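PDB 4AZI: beta-n-acetylhexosaminidase from Streptococcus pneumoniae, which probably removes terminal beta-linked N-acetylglucosamine residues from glycans, as a family 20 exo-beta-N-acetylhexosaminidase module of the pneumococcal enzyme StrH. Local coordinates for residues R29-D41 and D355-E367. The protein carries 2 engineered substitutions. Numbering follows the deposited sequence.
Sequences RIVDKASELGYSD and DYFRANYNALREE
Phe357 turns the edge of its ring onto the face of Tyr39 in a T-shaped stack, the planes at 79° and CE2 of Phe357 3.5 Å from CZ of Tyr39. The Tyr39 hydroxyl is tied to the backbone oxygen of Met346 in helix 339-352. Next, Arg358 N donates a nearly straight hydrogen bond (163°) to a lone pair of Gly38 O at 3.1 Å. Gly38, the first residue past the helix, has positive phi and, lacking a side chain, brings its CA to 3.3 Å from Arg358 O in a CA-H...O contact. One water bridges Arg358 O to Glu36 O, and another links Ala359 O to Ser35 O. In Asn360, CG anti to the backbone nitrogen (chi1 -179°) carries the amide along Glu36, ND2 of Asn360 lying 3.5 Å from CB of Glu36. Tyr361 N donates to the second water. Asn360 OD1 accepts from Asn362 N, forming an Asx turn, and from Asn362 ND2 on the opposite face of the amide plane. That same ND2 gives a weak bond to Ser35 OG, although the main polar partner of the Asn362 side chain is Lys107; Arg365 brings NH2 to 3.1 Å from Ser35 OG at a poor bonding angle. Residues 357-360, in extended conformation, and the start of helix 362-368 pack against the C-terminal end of helix 24-37, the first helix between strands of the (beta/alpha)8 TIM barrel.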
loop_
_atom_site.group_PDB
_atom_site.type_symbol
_atom_site.label_atom_id
_atom_site.label_comp_id
_atom_site.label_asym_id
_atom_site.label_seq_id
_atom_site.Cartn_x
_atom_site.Cartn_y
_atom_site.Cartn_z
ATOM N N ARG A 29 13.275 4.118 9.022
ATOM C CA ARG A 29 14.408 3.460 8.355
ATOM C C ARG A 29 14.084 2.950 6.945
ATOM O O ARG A 29 14.915 3.040 6.036
ATOM C CB ARG A 29 14.933 2.304 9.199
ATOM C CG ARG A 29 15.731 2.736 10.412
ATOM C CD ARG A 29 16.922 1.821 10.589
ATOM N NE ARG A 29 17.983 2.146 9.628
ATOM C CZ ARG A 29 19.059 1.399 9.391
ATOM N NH1 ARG A 29 19.246 0.257 10.039
ATOM N NH2 ARG A 29 19.958 1.799 8.499
ATOM N N ILE A 30 12.885 2.393 6.783
ATOM C CA ILE A 30 12.368 2.014 5.462
ATOM C C ILE A 30 12.269 3.236 4.533
ATOM O O ILE A 30 12.701 3.175 3.380
ATOM C CB ILE A 30 11.002 1.285 5.581
ATOM C CG1 ILE A 30 11.202 -0.114 6.185
ATOM C CG2 ILE A 30 10.282 1.223 4.229
ATOM C CD1 ILE A 30 9.938 -0.761 6.714
ATOM N N VAL A 31 11.706 4.334 5.048
ATOM C CA VAL A 31 11.637 5.625 4.338
ATOM C C VAL A 31 13.033 6.078 3.877
ATOM O O VAL A 31 13.221 6.442 2.712
ATOM C CB VAL A 31 10.990 6.723 5.230
ATOM C CG1 VAL A 31 11.295 8.122 4.706
ATOM C CG2 VAL A 31 9.487 6.515 5.338
ATOM N N ASP A 32 13.990 6.028 4.807
ATOM C CA ASP A 32 15.409 6.326 4.558
ATOM C C ASP A 32 15.992 5.501 3.425
ATOM O O ASP A 32 16.626 6.039 2.515
ATOM C CB ASP A 32 16.245 6.037 5.814
ATOM C CG ASP A 32 16.033 7.050 6.913
ATOM O OD1 ASP A 32 15.399 8.093 6.658
ATOM O OD2 ASP A 32 16.525 6.799 8.035
ATOM N N LYS A 33 15.796 4.185 3.508
ATOM C CA LYS A 33 16.285 3.265 2.494
ATOM C C LYS A 33 15.604 3.494 1.157
ATOM O O LYS A 33 16.250 3.396 0.123
ATOM C CB LYS A 33 16.107 1.808 2.933
ATOM C CG LYS A 33 16.943 0.820 2.136
ATOM C CD LYS A 33 18.431 1.065 2.346
ATOM C CE LYS A 33 19.279 0.138 1.496
ATOM N NZ LYS A 33 20.736 0.432 1.659
ATOM N N ALA A 34 14.308 3.797 1.182
ATOM C CA ALA A 34 13.574 4.119 -0.049
ATOM C C ALA A 34 14.099 5.404 -0.684
ATOM O O ALA A 34 14.283 5.475 -1.896
ATOM C CB ALA A 34 12.084 4.223 0.223
ATOM N N SER A 35 14.354 6.409 0.148
ATOM C CA SER A 35 14.881 7.691 -0.319
ATOM C C SER A 35 16.269 7.567 -0.954
ATOM O O SER A 35 16.563 8.246 -1.940
ATOM C CB SER A 35 14.926 8.706 0.820
ATOM O OG SER A 35 15.462 9.929 0.349
ATOM N N GLU A 36 17.120 6.710 -0.391
ATOM C CA GLU A 36 18.468 6.563 -0.915
ATOM C C GLU A 36 18.468 5.795 -2.234
ATOM O O GLU A 36 19.274 6.080 -3.130
ATOM C CB GLU A 36 19.388 5.879 0.103
ATOM C CG GLU A 36 19.604 4.394 -0.144
ATOM C CD GLU A 36 20.831 3.845 0.563
ATOM O OE1 GLU A 36 20.901 3.960 1.804
ATOM O OE2 GLU A 36 21.715 3.293 -0.129
ATOM N N LEU A 37 17.558 4.830 -2.343
ATOM C CA LEU A 37 17.506 3.937 -3.494
ATOM C C LEU A 37 16.693 4.546 -4.641
ATOM O O LEU A 37 16.716 4.034 -5.761
ATOM C CB LEU A 37 16.951 2.562 -3.084
ATOM C CG LEU A 37 17.825 1.716 -2.138
ATOM C CD1 LEU A 37 17.067 0.501 -1.617
ATOM C CD2 LEU A 37 19.129 1.293 -2.799
ATOM N N GLY A 38 15.993 5.642 -4.357
ATOM C CA GLY A 38 15.279 6.396 -5.393
ATOM C C GLY A 38 13.827 6.031 -5.633
ATOM O O GLY A 38 13.264 6.356 -6.693
ATOM N N TYR A 39 13.216 5.372 -4.650
ATOM C CA TYR A 39 11.769 5.145 -4.620
ATOM C C TYR A 39 11.031 6.470 -4.466
ATOM O O TYR A 39 11.641 7.480 -4.122
ATOM C CB TYR A 39 11.401 4.218 -3.455
ATOM C CG TYR A 39 11.804 2.783 -3.671
ATOM C CD1 TYR A 39 13.121 2.356 -3.440
ATOM C CD2 TYR A 39 10.869 1.845 -4.107
ATOM C CE1 TYR A 39 13.498 1.040 -3.654
ATOM C CE2 TYR A 39 11.232 0.523 -4.319
ATOM C CZ TYR A 39 12.547 0.125 -4.088
ATOM O OH TYR A 39 12.893 -1.187 -4.311
ATOM N N SER A 40 9.721 6.467 -4.718
ATOM C CA SER A 40 8.928 7.676 -4.555
ATOM C C SER A 40 7.911 7.591 -3.412
ATOM O O SER A 40 7.452 8.621 -2.918
ATOM C CB SER A 40 8.216 8.042 -5.869
ATOM O OG SER A 40 7.361 6.991 -6.279
ATOM N N ASP A 41 7.554 6.373 -3.007
ATOM C CA ASP A 41 6.465 6.169 -2.042
ATOM C C ASP A 41 6.684 4.969 -1.128
ATOM O O ASP A 41 7.314 3.990 -1.527
ATOM C CB ASP A 41 5.136 5.956 -2.784
ATOM C CG ASP A 41 4.747 7.142 -3.654
ATOM O OD1 ASP A 41 4.094 8.082 -3.145
ATOM O OD2 ASP A 41 5.093 7.130 -4.853
ATOM N N ASP A 355 17.109 3.483 -14.592
ATOM C CA ASP A 355 16.422 4.530 -15.358
ATOM C C ASP A 355 15.164 5.065 -14.672
ATOM O O ASP A 355 14.776 6.214 -14.885
ATOM C CB ASP A 355 16.060 4.029 -16.764
ATOM C CG ASP A 355 15.685 2.549 -16.791
ATOM O OD1 ASP A 355 16.216 1.765 -15.967
ATOM O OD2 ASP A 355 14.871 2.162 -17.654
ATOM N N TYR A 356 14.528 4.229 -13.856
ATOM C CA TYR A 356 13.283 4.603 -13.190
ATOM C C TYR A 356 13.482 5.204 -11.805
ATOM O O TYR A 356 12.687 6.030 -11.366
ATOM C CB TYR A 356 12.336 3.400 -13.112
ATOM C CG TYR A 356 11.743 3.034 -14.454
ATOM C CD1 TYR A 356 10.605 3.680 -14.935
ATOM C CD2 TYR A 356 12.328 2.049 -15.247
ATOM C CE1 TYR A 356 10.069 3.352 -16.166
ATOM C CE2 TYR A 356 11.794 1.712 -16.479
ATOM C CZ TYR A 356 10.668 2.366 -16.925
ATOM O OH TYR A 356 10.148 2.034 -18.147
ATOM N N PHE A 357 14.543 4.787 -11.129
ATOM C CA PHE A 357 14.812 5.220 -9.763
ATOM C C PHE A 357 15.701 6.449 -9.699
ATOM O O PHE A 357 16.643 6.588 -10.485
ATOM C CB PHE A 357 15.423 4.066 -8.964
ATOM C CG PHE A 357 14.436 2.981 -8.632
ATOM C CD1 PHE A 357 14.000 2.088 -9.612
ATOM C CD2 PHE A 357 13.915 2.868 -7.348
ATOM C CE1 PHE A 357 13.078 1.096 -9.310
ATOM C CE2 PHE A 357 12.993 1.875 -7.040
ATOM C CZ PHE A 357 12.574 0.987 -8.020
ATOM N N ARG A 358 15.403 7.335 -8.751
ATOM C CA ARG A 358 16.205 8.535 -8.531
ATOM C C ARG A 358 17.583 8.192 -7.995
ATOM O O ARG A 358 17.777 7.154 -7.345
ATOM C CB ARG A 358 15.521 9.484 -7.535
ATOM C CG ARG A 358 14.323 10.246 -8.085
ATOM C CD ARG A 358 13.821 11.262 -7.070
ATOM N NE ARG A 358 14.507 12.546 -7.196
ATOM C CZ ARG A 358 14.453 13.536 -6.303
ATOM N NH1 ARG A 358 13.745 13.404 -5.181
ATOM N NH2 ARG A 358 15.113 14.669 -6.535
ATOM N N ALA A 359 18.539 9.077 -8.279
ATOM C CA ALA A 359 19.818 9.090 -7.576
ATOM C C ALA A 359 19.572 9.381 -6.092
ATOM O O ALA A 359 18.464 9.754 -5.699
ATOM C CB ALA A 359 20.734 10.140 -8.188
ATOM N N ASN A 360 20.594 9.192 -5.266
ATOM C CA ASN A 360 20.485 9.439 -3.834
ATOM C C ASN A 360 20.793 10.896 -3.509
ATOM O O ASN A 360 21.937 11.343 -3.637
ATOM C CB ASN A 360 21.408 8.494 -3.055
ATOM C CG ASN A 360 21.331 8.689 -1.549
ATOM O OD1 ASN A 360 20.580 9.525 -1.036
ATOM N ND2 ASN A 360 22.119 7.905 -0.828
ATOM N N TYR A 361 19.764 11.612 -3.069
ATOM C CA TYR A 361 19.840 13.050 -2.822
ATOM C C TYR A 361 20.044 13.427 -1.360
ATOM O O TYR A 361 19.952 14.607 -1.006
ATOM C CB TYR A 361 18.595 13.747 -3.397
ATOM C CG TYR A 361 18.731 13.995 -4.877
ATOM C CD1 TYR A 361 19.366 15.142 -5.349
ATOM C CD2 TYR A 361 18.260 13.066 -5.809
ATOM C CE1 TYR A 361 19.518 15.370 -6.705
ATOM C CE2 TYR A 361 18.408 13.283 -7.167
ATOM C CZ TYR A 361 19.043 14.437 -7.606
ATOM O OH TYR A 361 19.202 14.661 -8.949
ATOM N N ASN A 362 20.337 12.438 -0.516
ATOM C CA ASN A 362 20.480 12.685 0.923
ATOM C C ASN A 362 21.710 13.501 1.302
ATOM O O ASN A 362 21.606 14.431 2.102
ATOM C CB ASN A 362 20.411 11.388 1.727
ATOM C CG ASN A 362 18.987 10.906 1.925
ATOM O OD1 ASN A 362 18.163 11.579 2.562
ATOM N ND2 ASN A 362 18.685 9.735 1.373
ATOM N N ALA A 363 22.861 13.160 0.726
ATOM C CA ALA A 363 24.088 13.940 0.932
ATOM C C ALA A 363 23.895 15.404 0.527
ATOM O O ALA A 363 24.357 16.310 1.227
ATOM C CB ALA A 363 25.266 13.318 0.192
ATOM N N LEU A 364 23.197 15.627 -0.590
ATOM C CA LEU A 364 22.848 16.977 -1.033
ATOM C C LEU A 364 22.054 17.755 0.021
ATOM O O LEU A 364 22.395 18.900 0.322
ATOM C CB LEU A 364 22.102 16.963 -2.380
ATOM C CG LEU A 364 21.693 18.325 -2.965
ATOM C CD1 LEU A 364 22.880 19.277 -3.039
ATOM C CD2 LEU A 364 21.060 18.189 -4.340
ATOM N N ARG A 365 21.011 17.138 0.577
ATOM C CA ARG A 365 20.190 17.795 1.599
ATOM C C ARG A 365 20.983 18.133 2.867
ATOM O O ARG A 365 20.686 19.129 3.540
ATOM C CB ARG A 365 18.949 16.962 1.944
ATOM C CG ARG A 365 17.828 17.070 0.921
ATOM C CD ARG A 365 16.561 16.364 1.386
ATOM N NE ARG A 365 16.647 14.907 1.270
ATOM C CZ ARG A 365 16.347 14.221 0.170
ATOM N NH1 ARG A 365 15.943 14.851 -0.930
ATOM N NH2 ARG A 365 16.450 12.900 0.165
ATOM N N GLU A 366 21.975 17.296 3.179
ATOM C CA GLU A 366 22.875 17.501 4.317
ATOM C C GLU A 366 23.842 18.662 4.086
ATOM O O GLU A 366 24.120 19.436 5.010
ATOM C CB GLU A 366 23.665 16.225 4.628
ATOM C CG GLU A 366 22.849 15.120 5.281
ATOM C CD GLU A 366 23.580 13.785 5.335
ATOM O OE1 GLU A 366 24.779 13.729 4.984
ATOM O OE2 GLU A 366 22.949 12.781 5.729
ATOM N N GLU A 367 24.361 18.775 2.866
ATOM C CA GLU A 367 25.231 19.900 2.520
ATOM C C GLU A 367 24.480 21.233 2.459
ATOM O O GLU A 367 25.011 22.257 2.893
ATOM C CB GLU A 367 26.007 19.643 1.220
ATOM C CG GLU A 367 27.240 18.759 1.386
ATOM C CD GLU A 367 28.220 19.280 2.427
ATOM O OE1 GLU A 367 28.912 20.286 2.157
ATOM O OE2 GLU A 367 28.291 18.683 3.523
HETATM O O HOH W 1 16.924 10.574 -3.438
HETATM O O HOH W 2 19.597 6.027 -5.855
#